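Local coordinates for alpha-catenin-like protein hmp-1 (Caenorhabditis elegans, PDB 5XA5) that binds beta-catenin, cadherin and actin filaments at cell junctions and is required for cell migration and cell shape changes during body enclosure and elongation, at residues A[20-25]-A[194-199]; A[91-96]-A[135-140]; A[97-102]-A[128-133]; A[167-172]-A[223-228]; A[218-223]-A[241-246]. All blocks are in the same frame, centred on the assembly; numbering follows the deposited sequence.

Contact 1: residues A[20-25]-A[194-199]; sequences VRSKNV and AIDLVK
The two segments run antiparallel through one beta bridge, with Ser22 and Leu197 as a non-hydrogen-bonded pair (CA to CA 5.0 Å) flanked by two backbone bonds. Val198 N donates to Arg21 O at 2.9 Å, coming in from above the carbonyl plane. Lys23 N meets Asp196 O at 2.7 Å and almost straight (169°). The Asp196 side chain, its CG anti to the backbone N (chi1 -166°), turns its carboxylate onto the first turn of helix 23-36. Its OD1 takes Asn24 N through the syn lone pair at 2.9 Å, while Ser22 OG donates to OD2 at 2.6 Å from above the carboxylate plane. The same Ser22 OG accepts Val25 N at 3.1 Å in a nearly linear capping bond (172°), so Asp196, behind the cap, probably holds the hydroxyl in its capping orientation. The helix dipole would probably stabilise this carboxylate. Val198 CG2 lies against the Arg21–Ser22 backbone, 3.5 Å from Arg21 C. The extended Lys23 chain runs alongside, CE 3.3 Å from Leu197 O, and a water joins NZ to Ile195 O. A second water links Asp196 OD2 to Asn24 ND2, which also bonds a polar side chain on the chain of another protein. The single bridge sits next to a helix N-cap, Ser22, and ties the start of helix 23-36 to the end of helix 169-196 in an all-helical, vinculin-family fragment.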
# COMPACT_ATOMS: atom_id res chain seq x y z
N VAL A 20 5.00 -9.48 -2.99
CA VAL A 20 3.68 -8.90 -2.81
C VAL A 20 3.09 -9.40 -1.51
O VAL A 20 2.94 -10.61 -1.30
CB VAL A 20 2.78 -9.23 -4.00
CG1 VAL A 20 1.43 -8.58 -3.86
CG2 VAL A 20 3.47 -8.74 -5.27
N ARG A 21 2.78 -8.46 -0.62
CA ARG A 21 2.35 -8.81 0.73
C ARG A 21 0.88 -8.48 0.98
O ARG A 21 0.32 -8.85 2.00
CB ARG A 21 3.23 -8.09 1.76
CG ARG A 21 4.69 -8.47 1.61
CD ARG A 21 5.57 -7.82 2.65
NE ARG A 21 6.92 -8.39 2.60
CZ ARG A 21 8.01 -7.70 2.31
NH1 ARG A 21 7.93 -6.41 2.03
NH2 ARG A 21 9.19 -8.30 2.30
N SER A 22 0.26 -7.79 0.03
CA SER A 22 -1.15 -7.39 0.14
C SER A 22 -2.02 -8.26 -0.76
O SER A 22 -1.74 -8.35 -1.94
CB SER A 22 -1.33 -5.92 -0.25
OG SER A 22 -2.68 -5.61 -0.57
N LYS A 23 -3.05 -8.88 -0.20
CA LYS A 23 -3.98 -9.67 -1.02
C LYS A 23 -4.79 -8.82 -2.00
O LYS A 23 -5.18 -9.29 -3.08
CB LYS A 23 -4.96 -10.44 -0.13
CG LYS A 23 -4.36 -11.56 0.66
CD LYS A 23 -5.50 -12.15 1.52
CE LYS A 23 -5.06 -13.27 2.39
NZ LYS A 23 -6.21 -13.85 3.11
N ASN A 24 -5.09 -7.59 -1.60
CA ASN A 24 -5.77 -6.66 -2.50
C ASN A 24 -4.91 -6.42 -3.73
O ASN A 24 -5.39 -6.52 -4.86
CB ASN A 24 -6.06 -5.35 -1.76
CG ASN A 24 -6.96 -4.41 -2.54
OD1 ASN A 24 -7.54 -4.79 -3.55
ND2 ASN A 24 -7.08 -3.18 -2.06
N VAL A 25 -3.63 -6.14 -3.52
CA VAL A 25 -2.70 -5.95 -4.64
C VAL A 25 -2.52 -7.25 -5.42
O VAL A 25 -2.52 -7.26 -6.65
CB VAL A 25 -1.33 -5.46 -4.16
CG1 VAL A 25 -0.33 -5.41 -5.31
CG2 VAL A 25 -1.47 -4.09 -3.53
N ALA A 194 -3.42 -6.73 8.82
CA ALA A 194 -3.35 -8.15 9.09
C ALA A 194 -4.32 -8.94 8.21
O ALA A 194 -3.97 -9.99 7.69
CB ALA A 194 -3.64 -8.42 10.55
N ILE A 195 -5.54 -8.42 8.04
CA ILE A 195 -6.55 -9.06 7.19
C ILE A 195 -6.11 -9.11 5.71
O ILE A 195 -6.46 -10.04 4.97
CB ILE A 195 -7.90 -8.30 7.32
CG1 ILE A 195 -8.51 -8.55 8.70
CG2 ILE A 195 -8.89 -8.70 6.22
CD1 ILE A 195 -9.76 -7.74 8.97
N ASP A 196 -5.32 -8.12 5.30
CA ASP A 196 -4.90 -8.01 3.91
C ASP A 196 -3.57 -8.74 3.64
O ASP A 196 -3.14 -8.83 2.49
CB ASP A 196 -4.77 -6.52 3.55
CG ASP A 196 -4.65 -6.27 2.05
OD1 ASP A 196 -5.26 -7.00 1.24
OD2 ASP A 196 -3.95 -5.30 1.68
N LEU A 197 -2.90 -9.24 4.68
CA LEU A 197 -1.60 -9.88 4.45
C LEU A 197 -1.71 -11.24 3.75
O LEU A 197 -2.54 -12.09 4.10
CB LEU A 197 -0.85 -10.06 5.78
CG LEU A 197 -0.19 -8.79 6.28
CD1 LEU A 197 0.48 -9.03 7.65
CD2 LEU A 197 0.83 -8.27 5.28
N VAL A 198 -0.84 -11.44 2.77
CA VAL A 198 -0.79 -12.66 1.99
C VAL A 198 -0.34 -13.85 2.82
O VAL A 198 -1.00 -14.89 2.83
CB VAL A 198 0.14 -12.49 0.75
CG1 VAL A 198 0.44 -13.83 0.09
CG2 VAL A 198 -0.45 -11.47 -0.23
N LYS A 199 0.77 -13.70 3.54
CA LYS A 199 1.32 -14.82 4.32
C LYS A 199 0.74 -14.89 5.73
O LYS A 199 0.88 -13.94 6.50
CB LYS A 199 2.84 -14.70 4.38
CG LYS A 199 3.50 -14.52 3.02
CD LYS A 199 4.91 -15.05 3.01
CE LYS A 199 5.31 -15.47 1.61
NZ LYS A 199 6.55 -16.30 1.61
O HOH W 1 2.44 -11.28 3.22
O HOH W 2 -7.75 -12.29 4.77
O HOH W 3 -5.74 -3.02 0.53

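Contact 2: residues A[91-96]-A[135-140]; sequences EALGAV and AKFLIL
Leu93 and Phe137 lie side by side and point the same way, so that the leucine covers one face of the aromatic ring. Leu93 CD1 sits 4.2 Å from the centroid of the Phe137 ring, 21° off the normal, a CH-pi contact displaced toward the rim on the CE1 side. Both side chains have CG anti to the backbone N, and the ring of Phe137 stands nearly perpendicular to the bend of its own chain (chi2 83°). This turn brings another part of the ring to Ala92: the methyl CB meets the ring edge near its plane, 3.8 Å from Phe137 CD1. The same ring atom comes within 3.7 Å of Leu93 N, which places it close against the backbone of helix 83-112. The short axes are 9.0 Å apart and antiparallel at 162°, the packing of neighbouring helices in the N-terminal four-helix bundle of alpha-catenin, where helices 83-112 and 117-165 form a hairpin. Ala92 CB also receives Leu140 CD2 at 3.8 Å, so the one methyl fits between the branch of a leucine and the edge of a ring one turn earlier. On the other flank Val96 CG2 approaches Phe137 CB more loosely, at 4.4 Å. Farther out, Leu93 packs on Phe65 and Leu66 of helix 51-74, and Phe137 touches Leu89 and an apolar side chain on the chain of another protein.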
# COMPACT_ATOMS: atom_id res chain seq x y z
N GLU A 91 8.01 8.30 -10.48
CA GLU A 91 8.74 7.55 -11.49
C GLU A 91 7.91 6.37 -12.01
O GLU A 91 7.84 6.12 -13.21
CB GLU A 91 10.06 7.03 -10.92
CG GLU A 91 11.02 6.48 -11.96
CD GLU A 91 12.31 5.98 -11.34
OE1 GLU A 91 12.38 5.86 -10.10
OE2 GLU A 91 13.27 5.71 -12.10
N ALA A 92 7.29 5.64 -11.09
CA ALA A 92 6.48 4.48 -11.45
C ALA A 92 5.23 4.90 -12.20
O ALA A 92 4.79 4.21 -13.12
CB ALA A 92 6.11 3.68 -10.22
N LEU A 93 4.65 6.02 -11.80
CA LEU A 93 3.48 6.55 -12.50
C LEU A 93 3.87 6.99 -13.90
O LEU A 93 3.09 6.86 -14.85
CB LEU A 93 2.86 7.71 -11.73
CG LEU A 93 1.43 8.11 -12.13
CD1 LEU A 93 0.48 6.92 -12.00
CD2 LEU A 93 0.95 9.29 -11.31
N GLY A 94 5.09 7.53 -14.03
CA GLY A 94 5.60 7.94 -15.32
C GLY A 94 5.75 6.77 -16.27
O GLY A 94 5.55 6.90 -17.47
N ALA A 95 6.08 5.60 -15.72
CA ALA A 95 6.21 4.41 -16.55
C ALA A 95 4.85 3.98 -17.10
O ALA A 95 4.77 3.44 -18.20
CB ALA A 95 6.85 3.28 -15.76
N VAL A 96 3.79 4.23 -16.34
CA VAL A 96 2.43 3.99 -16.82
C VAL A 96 2.09 4.97 -17.95
O VAL A 96 1.52 4.58 -18.97
CB VAL A 96 1.39 4.09 -15.68
CG1 VAL A 96 -0.02 3.95 -16.23
CG2 VAL A 96 1.64 2.99 -14.65
N ALA A 135 0.91 -2.81 -12.64
CA ALA A 135 1.14 -3.74 -11.53
C ALA A 135 2.33 -3.30 -10.66
O ALA A 135 2.25 -3.36 -9.43
CB ALA A 135 1.36 -5.15 -12.05
N LYS A 136 3.41 -2.86 -11.30
CA LYS A 136 4.59 -2.41 -10.55
C LYS A 136 4.25 -1.16 -9.73
O LYS A 136 4.74 -1.00 -8.61
CB LYS A 136 5.77 -2.14 -11.49
CG LYS A 136 6.52 -3.41 -11.87
CD LYS A 136 7.58 -3.18 -12.93
CE LYS A 136 8.24 -4.50 -13.30
NZ LYS A 136 9.27 -4.34 -14.37
N PHE A 137 3.41 -0.29 -10.28
CA PHE A 137 2.98 0.89 -9.55
C PHE A 137 2.20 0.50 -8.29
O PHE A 137 2.40 1.08 -7.23
CB PHE A 137 2.12 1.83 -10.41
CG PHE A 137 1.62 3.04 -9.66
CD1 PHE A 137 2.44 4.14 -9.52
CD2 PHE A 137 0.36 3.08 -9.09
CE1 PHE A 137 2.01 5.26 -8.82
CE2 PHE A 137 -0.08 4.20 -8.40
CZ PHE A 137 0.76 5.29 -8.26
N LEU A 138 1.31 -0.48 -8.41
CA LEU A 138 0.52 -0.89 -7.27
C LEU A 138 1.39 -1.52 -6.20
O LEU A 138 1.11 -1.35 -5.02
CB LEU A 138 -0.58 -1.88 -7.68
CG LEU A 138 -1.62 -1.32 -8.65
CD1 LEU A 138 -2.61 -2.40 -9.01
CD2 LEU A 138 -2.34 -0.14 -8.01
N ILE A 139 2.43 -2.24 -6.61
CA ILE A 139 3.31 -2.92 -5.66
C ILE A 139 4.10 -1.87 -4.88
O ILE A 139 4.25 -1.96 -3.65
CB ILE A 139 4.28 -3.88 -6.36
CG1 ILE A 139 3.54 -5.16 -6.78
CG2 ILE A 139 5.43 -4.27 -5.45
CD1 ILE A 139 4.34 -6.05 -7.71
N LEU A 140 4.59 -0.88 -5.60
CA LEU A 140 5.28 0.23 -4.97
C LEU A 140 4.33 1.01 -4.06
O LEU A 140 4.69 1.41 -2.95
CB LEU A 140 5.89 1.15 -6.03
CG LEU A 140 6.55 2.40 -5.47
CD1 LEU A 140 7.69 1.99 -4.54
CD2 LEU A 140 7.05 3.27 -6.61

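Contact 3: residues A[97-102]-A[128-133]; sequences QDTGQV and RNLLTA
Thr99 has chi1 near 52°, which sets OG1 between its backbone N and carbonyl carbon and CG2 anti to the carbonyl carbon. Leu130 holds CG anti to its own N (chi1 168°), and the two side chains cross obliquely. Leu130 CD1 comes to 3.3 Å from Thr99 OG1, close for a methyl against a hydroxyl, and the same oxygen lies 3.7 Å from Ala133 CB, one turn further on. CG2 of the threonine points to the other side, 3.9 Å from Asn129 O. Gly100 has no side chain, and Leu130 CD1 settles over its backbone, 3.7 Å from Gly100 N. The helix segments run antiparallel with their axes 8.5 Å apart, part of the hairpin of helices 83-112 and 117-165. Leu130 also packs on Val96 and Met103, and touches an apolar side chain on the chain of another protein. Thr99 OG1 bonds within its own helix, to Ala95 O; its hydroxyl is satisfied there, so across the interface it acts as a small packing surface for methyl groups and not as a polar link.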
# COMPACT_ATOMS: atom_id res chain seq x y z
N GLN A 97 2.44 6.24 -17.76
CA GLN A 97 2.19 7.24 -18.79
C GLN A 97 2.90 6.87 -20.10
O GLN A 97 2.32 6.98 -21.18
CB GLN A 97 2.64 8.62 -18.31
CG GLN A 97 2.42 9.75 -19.30
CD GLN A 97 2.83 11.09 -18.72
OE1 GLN A 97 3.95 11.25 -18.22
NE2 GLN A 97 1.92 12.06 -18.74
N ASP A 98 4.14 6.43 -19.98
CA ASP A 98 4.95 6.12 -21.15
C ASP A 98 4.45 4.86 -21.87
O ASP A 98 4.18 4.91 -23.07
CB ASP A 98 6.43 5.96 -20.77
CG ASP A 98 7.07 7.29 -20.34
OD1 ASP A 98 6.46 8.36 -20.57
OD2 ASP A 98 8.19 7.26 -19.79
N THR A 99 4.31 3.75 -21.15
CA THR A 99 3.81 2.53 -21.77
C THR A 99 2.39 2.75 -22.27
O THR A 99 1.96 2.13 -23.24
CB THR A 99 3.80 1.34 -20.80
OG1 THR A 99 3.11 1.71 -19.60
CG2 THR A 99 5.22 0.92 -20.46
N GLY A 100 1.68 3.64 -21.59
CA GLY A 100 0.33 4.01 -21.98
C GLY A 100 0.34 4.66 -23.35
O GLY A 100 -0.51 4.38 -24.19
N GLN A 101 1.32 5.53 -23.57
CA GLN A 101 1.46 6.18 -24.87
C GLN A 101 1.74 5.17 -25.97
O GLN A 101 1.13 5.25 -27.04
CB GLN A 101 2.57 7.24 -24.83
CG GLN A 101 2.21 8.49 -24.05
CD GLN A 101 0.87 9.08 -24.46
OE1 GLN A 101 0.78 9.81 -25.45
NE2 GLN A 101 -0.18 8.76 -23.71
N VAL A 102 2.66 4.24 -25.73
CA VAL A 102 2.96 3.20 -26.70
C VAL A 102 1.73 2.33 -26.98
O VAL A 102 1.48 1.95 -28.13
CB VAL A 102 4.12 2.29 -26.24
CG1 VAL A 102 4.30 1.11 -27.19
CG2 VAL A 102 5.41 3.09 -26.14
N ARG A 128 0.72 -5.90 -22.56
CA ARG A 128 1.46 -6.57 -21.50
C ARG A 128 2.38 -5.60 -20.76
O ARG A 128 2.42 -5.56 -19.54
CB ARG A 128 2.28 -7.73 -22.05
CG ARG A 128 3.20 -8.38 -21.03
CD ARG A 128 3.89 -9.59 -21.61
NE ARG A 128 4.94 -10.10 -20.74
CZ ARG A 128 5.54 -11.28 -20.91
NH1 ARG A 128 5.17 -12.06 -21.91
NH2 ARG A 128 6.49 -11.67 -20.07
N ASN A 129 3.11 -4.80 -21.53
CA ASN A 129 4.02 -3.83 -20.93
C ASN A 129 3.30 -2.79 -20.09
O ASN A 129 3.76 -2.44 -19.01
CB ASN A 129 4.84 -3.14 -22.02
CG ASN A 129 5.88 -4.05 -22.61
OD1 ASN A 129 6.23 -5.08 -22.03
ND2 ASN A 129 6.37 -3.69 -23.79
N LEU A 130 2.15 -2.31 -20.58
CA LEU A 130 1.38 -1.29 -19.87
C LEU A 130 0.79 -1.83 -18.57
O LEU A 130 0.90 -1.19 -17.53
CB LEU A 130 0.25 -0.72 -20.74
CG LEU A 130 -0.80 0.15 -20.03
CD1 LEU A 130 -0.18 1.38 -19.35
CD2 LEU A 130 -1.90 0.58 -21.00
N LEU A 131 0.16 -2.99 -18.64
CA LEU A 131 -0.49 -3.53 -17.45
C LEU A 131 0.54 -4.03 -16.44
O LEU A 131 0.27 -4.08 -15.23
CB LEU A 131 -1.48 -4.65 -17.84
CG LEU A 131 -2.66 -4.19 -18.72
CD1 LEU A 131 -3.67 -5.31 -18.88
CD2 LEU A 131 -3.33 -2.95 -18.14
N THR A 132 1.73 -4.37 -16.92
CA THR A 132 2.84 -4.73 -16.03
C THR A 132 3.33 -3.48 -15.29
O THR A 132 3.71 -3.54 -14.10
CB THR A 132 3.99 -5.37 -16.81
OG1 THR A 132 3.58 -6.67 -17.27
CG2 THR A 132 5.22 -5.52 -15.93
N ALA A 133 3.35 -2.35 -15.99
CA ALA A 133 3.76 -1.09 -15.37
C ALA A 133 2.71 -0.64 -14.34
O ALA A 133 3.05 -0.06 -13.31
CB ALA A 133 3.97 -0.01 -16.42

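Contact 4: residues A[167-172]-A[223-228]; sequences DTKIKV and STRTFV
Lys169 lays its CD over one face of the Arg225 guanidinium, 3.4 Å from NH2 and offset toward the rim. The lysine chain is bent at chi3 (57°), so its ammonium turns beside the arginine, with Lys169 NZ only 3.7 Å from Arg225 NH2. A water bridges the like charges with its oxygen: it accepts from Lys169 NZ and from Arg225 NH2 at 2.8 Å each, lying in the guanidinium plane at its edge. The arginine is also held from outside by a salt bridge from NE to Asp173 OD1, which would offset some of the repulsion. Beneath this polar rim the valines meet tip to tip, Val172 CG2 to Val228 CG1 at 4.0 Å. Val172 CG1 turns the other way, 3.6 Å from Thr224 OG1, whose hydroxyl bonds back to carbonyls of its own helix. Val228 CG2 rests near the backbone at Lys169 CA. Met163 of helix 117-165 touches both Val172 and Thr224. Behind them the helix start is ordered by Thr168 OG1, the N-cap, which accepts Lys171 N at 3.0 Å, and the Lys171 ammonium reaches back to Asp167 OD1 at 3.0 Å in a salt bridge that uses the syn lone pair. The capped start of helix 169-196 beside the last turns of helix 200-229 lies at one end of the second antiparallel helical bundle of this vinculin-family fragment.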
# COMPACT_ATOMS: atom_id res chain seq x y z
N ASP A 167 9.19 13.80 34.05
CA ASP A 167 9.66 14.00 35.41
C ASP A 167 8.55 14.44 36.34
O ASP A 167 8.81 14.72 37.51
CB ASP A 167 10.80 15.03 35.44
CG ASP A 167 10.40 16.38 34.84
OD1 ASP A 167 9.32 16.47 34.23
OD2 ASP A 167 11.18 17.34 35.00
N THR A 168 7.32 14.54 35.84
CA THR A 168 6.19 14.95 36.67
C THR A 168 4.98 14.06 36.42
O THR A 168 4.81 13.54 35.31
CB THR A 168 5.78 16.42 36.42
OG1 THR A 168 5.11 16.53 35.16
CG2 THR A 168 7.01 17.33 36.43
N LYS A 169 4.14 13.91 37.43
CA LYS A 169 2.92 13.12 37.30
C LYS A 169 2.00 13.69 36.22
O LYS A 169 1.43 12.94 35.42
CB LYS A 169 2.18 13.07 38.64
CG LYS A 169 1.20 11.92 38.75
CD LYS A 169 0.22 12.15 39.89
CE LYS A 169 -0.51 13.47 39.70
NZ LYS A 169 -1.74 13.56 40.54
N ILE A 170 1.87 15.01 36.18
CA ILE A 170 1.02 15.68 35.19
C ILE A 170 1.50 15.41 33.75
O ILE A 170 0.69 15.20 32.84
CB ILE A 170 0.97 17.20 35.46
CG1 ILE A 170 0.18 17.47 36.74
CG2 ILE A 170 0.32 17.94 34.31
CD1 ILE A 170 0.11 18.92 37.12
N LYS A 171 2.82 15.39 33.55
CA LYS A 171 3.35 15.05 32.23
C LYS A 171 3.04 13.59 31.87
O LYS A 171 2.71 13.30 30.73
CB LYS A 171 4.86 15.29 32.15
CG LYS A 171 5.24 16.71 31.81
CD LYS A 171 6.75 16.89 31.87
CE LYS A 171 7.16 18.35 31.95
NZ LYS A 171 8.63 18.48 32.11
N VAL A 172 3.18 12.68 32.84
CA VAL A 172 2.93 11.27 32.55
C VAL A 172 1.46 11.07 32.13
O VAL A 172 1.17 10.37 31.15
CB VAL A 172 3.26 10.37 33.76
CG1 VAL A 172 2.80 8.94 33.46
CG2 VAL A 172 4.77 10.42 34.06
N SER A 223 3.43 1.84 35.61
CA SER A 223 4.78 1.69 36.17
C SER A 223 5.52 3.02 36.15
O SER A 223 6.24 3.34 37.10
CB SER A 223 5.58 0.64 35.40
OG SER A 223 5.95 1.14 34.13
N THR A 224 5.38 3.80 35.08
CA THR A 224 6.03 5.11 35.02
C THR A 224 5.42 6.09 36.02
O THR A 224 6.12 6.87 36.65
CB THR A 224 5.97 5.72 33.58
OG1 THR A 224 4.62 5.86 33.12
CG2 THR A 224 6.74 4.85 32.60
N ARG A 225 4.11 6.04 36.16
CA ARG A 225 3.43 6.95 37.06
C ARG A 225 3.80 6.66 38.50
O ARG A 225 4.03 7.58 39.28
CB ARG A 225 1.92 6.85 36.86
CG ARG A 225 1.12 7.98 37.48
CD ARG A 225 -0.35 7.74 37.22
NE ARG A 225 -1.15 8.95 37.37
CZ ARG A 225 -1.67 9.36 38.52
NH1 ARG A 225 -1.46 8.67 39.63
NH2 ARG A 225 -2.39 10.47 38.55
N THR A 226 3.89 5.38 38.86
CA THR A 226 4.26 5.00 40.22
C THR A 226 5.71 5.40 40.47
O THR A 226 6.05 5.89 41.54
CB THR A 226 4.08 3.49 40.44
OG1 THR A 226 2.68 3.17 40.42
CG2 THR A 226 4.67 3.06 41.78
N PHE A 227 6.57 5.19 39.48
CA PHE A 227 7.99 5.50 39.67
C PHE A 227 8.29 7.00 39.80
O PHE A 227 9.21 7.37 40.53
CB PHE A 227 8.81 4.90 38.53
CG PHE A 227 10.29 5.11 38.69
CD1 PHE A 227 10.95 4.58 39.78
CD2 PHE A 227 11.01 5.85 37.77
CE1 PHE A 227 12.32 4.78 39.94
CE2 PHE A 227 12.37 6.05 37.92
CZ PHE A 227 13.02 5.51 39.00
N VAL A 228 7.54 7.87 39.13
CA VAL A 228 7.81 9.31 39.28
C VAL A 228 7.39 9.75 40.67
O VAL A 228 7.96 10.70 41.21
CB VAL A 228 7.07 10.19 38.23
CG1 VAL A 228 7.58 9.91 36.85
CG2 VAL A 228 5.57 10.03 38.30
O HOH W 4 -3.79 11.60 40.65

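Contact 5: residues A[218-223]-A[241-246]; sequences PLLYTS and DYTADE
No aromatic ring lies between segments 218-223 and 241-246; the ring of Tyr221 belongs to the far side of its helix, stacked with the ring of Tyr176 on helix 169-196, its OH bonded to Asp173 OD1. The interface itself joins two neighbouring antiparallel helices of the second four-helix bundle, with the short axes 8.9 Å apart at 152°. Two hydroxyls, two leucines and an alanine make the contact. Thr243, its OG1 set between the backbone N and the carbonyl carbon (chi1 62°), points that hydroxyl across the gap to Ser223 OG at 3.0 Å, a hydrogen bond in which either group could be the donor. Ser223 holds its own OG in the same crowded position (chi1 72°), which also brings it 3.1 Å from Leu220 O. Thr243 OG1 also has Asn239 O and Arg240 O as acceptors within its own helix, so the single proton of each buried hydroxyl has more than one acceptor at hand. Leu220 crosses Thr243 obliquely with CG anti to its N, and also packs on Met163 and Ile164 of helix 117-165 and on Met247. The other branch of Thr243, CG2, faces Leu219 CB loosely at 4.3 Å. Leu220 CD1 fits beside the hydroxyl, 3.5 Å from Thr243 OG1, and reaches Ala244, 3.8 Å from its N and 4.1 Å from its CB.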
# COMPACT_ATOMS: atom_id res chain seq x y z
N PRO A 218 -0.60 -0.04 28.84
CA PRO A 218 -1.22 0.35 30.10
C PRO A 218 -0.32 0.06 31.29
O PRO A 218 -0.34 0.80 32.28
CB PRO A 218 -2.50 -0.50 30.17
CG PRO A 218 -2.77 -0.88 28.77
CD PRO A 218 -1.45 -0.96 28.07
N LEU A 219 0.47 -1.01 31.19
CA LEU A 219 1.40 -1.34 32.27
C LEU A 219 2.57 -0.36 32.32
O LEU A 219 3.11 -0.07 33.39
CB LEU A 219 1.92 -2.77 32.10
CG LEU A 219 0.86 -3.85 32.29
CD1 LEU A 219 1.37 -5.17 31.74
CD2 LEU A 219 0.52 -4.02 33.76
N LEU A 220 2.98 0.12 31.15
CA LEU A 220 4.02 1.14 31.09
C LEU A 220 3.51 2.43 31.74
O LEU A 220 4.25 3.07 32.49
CB LEU A 220 4.45 1.39 29.64
CG LEU A 220 5.64 2.35 29.52
CD1 LEU A 220 6.88 1.85 30.26
CD2 LEU A 220 5.96 2.58 28.04
N TYR A 221 2.27 2.80 31.45
CA TYR A 221 1.65 3.97 32.09
C TYR A 221 1.73 3.86 33.60
O TYR A 221 2.20 4.77 34.26
CB TYR A 221 0.20 4.13 31.63
CG TYR A 221 -0.61 5.11 32.45
CD1 TYR A 221 -0.22 6.44 32.57
CD2 TYR A 221 -1.79 4.72 33.07
CE1 TYR A 221 -0.97 7.34 33.31
CE2 TYR A 221 -2.54 5.61 33.82
CZ TYR A 221 -2.12 6.92 33.93
OH TYR A 221 -2.85 7.82 34.65
N THR A 222 1.26 2.75 34.17
CA THR A 222 1.14 2.74 35.61
C THR A 222 2.51 2.54 36.27
O THR A 222 2.75 3.08 37.34
CB THR A 222 0.14 1.67 36.10
OG1 THR A 222 0.44 0.40 35.53
CG2 THR A 222 -1.27 2.06 35.67
N SER A 223 3.43 1.84 35.61
CA SER A 223 4.78 1.69 36.17
C SER A 223 5.52 3.02 36.15
O SER A 223 6.24 3.34 37.10
CB SER A 223 5.58 0.64 35.40
OG SER A 223 5.95 1.14 34.13
N ASP A 241 11.46 -0.42 34.08
CA ASP A 241 12.45 -0.80 33.08
C ASP A 241 11.98 -2.02 32.30
O ASP A 241 12.15 -2.10 31.09
CB ASP A 241 13.81 -1.10 33.70
CG ASP A 241 14.46 0.12 34.33
OD1 ASP A 241 14.09 1.25 33.97
OD2 ASP A 241 15.39 -0.07 35.14
N TYR A 242 11.39 -2.97 33.01
CA TYR A 242 10.96 -4.22 32.40
C TYR A 242 9.83 -3.99 31.43
O TYR A 242 9.84 -4.52 30.31
CB TYR A 242 10.55 -5.21 33.49
CG TYR A 242 9.99 -6.51 32.97
CD1 TYR A 242 10.84 -7.58 32.72
CD2 TYR A 242 8.63 -6.68 32.75
CE1 TYR A 242 10.34 -8.78 32.24
CE2 TYR A 242 8.13 -7.87 32.28
CZ TYR A 242 8.99 -8.92 32.03
OH TYR A 242 8.48 -10.11 31.56
N THR A 243 8.84 -3.20 31.83
CA THR A 243 7.70 -2.91 30.96
C THR A 243 8.14 -2.05 29.78
O THR A 243 7.63 -2.19 28.68
CB THR A 243 6.56 -2.23 31.75
OG1 THR A 243 6.99 -0.97 32.29
CG2 THR A 243 6.13 -3.13 32.90
N ALA A 244 9.11 -1.17 30.00
CA ALA A 244 9.67 -0.40 28.88
C ALA A 244 10.29 -1.34 27.84
O ALA A 244 10.09 -1.15 26.64
CB ALA A 244 10.70 0.58 29.38
N ASP A 245 11.05 -2.34 28.30
CA ASP A 245 11.67 -3.29 27.37
C ASP A 245 10.61 -4.04 26.59
O ASP A 245 10.76 -4.26 25.38
CB ASP A 245 12.56 -4.30 28.12
CG ASP A 245 13.84 -3.67 28.63
OD1 ASP A 245 14.18 -2.56 28.17
OD2 ASP A 245 14.52 -4.30 29.48
N GLU A 246 9.53 -4.42 27.27
CA GLU A 246 8.43 -5.13 26.63
C GLU A 246 7.77 -4.25 25.57
O GLU A 246 7.41 -4.73 24.51
CB GLU A 246 7.39 -5.56 27.65
CG GLU A 246 7.78 -6.77 28.48
CD GLU A 246 6.67 -7.21 29.41
OE1 GLU A 246 6.02 -6.32 30.01
OE2 GLU A 246 6.43 -8.43 29.54

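In the fold
Contacts 2 and 3 lie about 10 Å apart, centre to centre, on the same two helices, 83-112 and 117-165, and contacts 4 and 5 about 12 Å apart on helix 200-229, at the far end of the elongated chain. Helix 117-165 runs through both bundles. Contact 1 sits between them: Val20 and Val25 touch Ile139 of contact 2, while its other segment closes helix 169-196, the helix that opens in contact 4. Contacts 2 and 5 are buried, the one apolar and aromatic, the other holding a hydroxyl pair. Contacts 2 and 3 are packing alone, contact 3 less deeply buried; contacts 1 and 4, likewise partly buried but at helix ends, use charges, caps and waters.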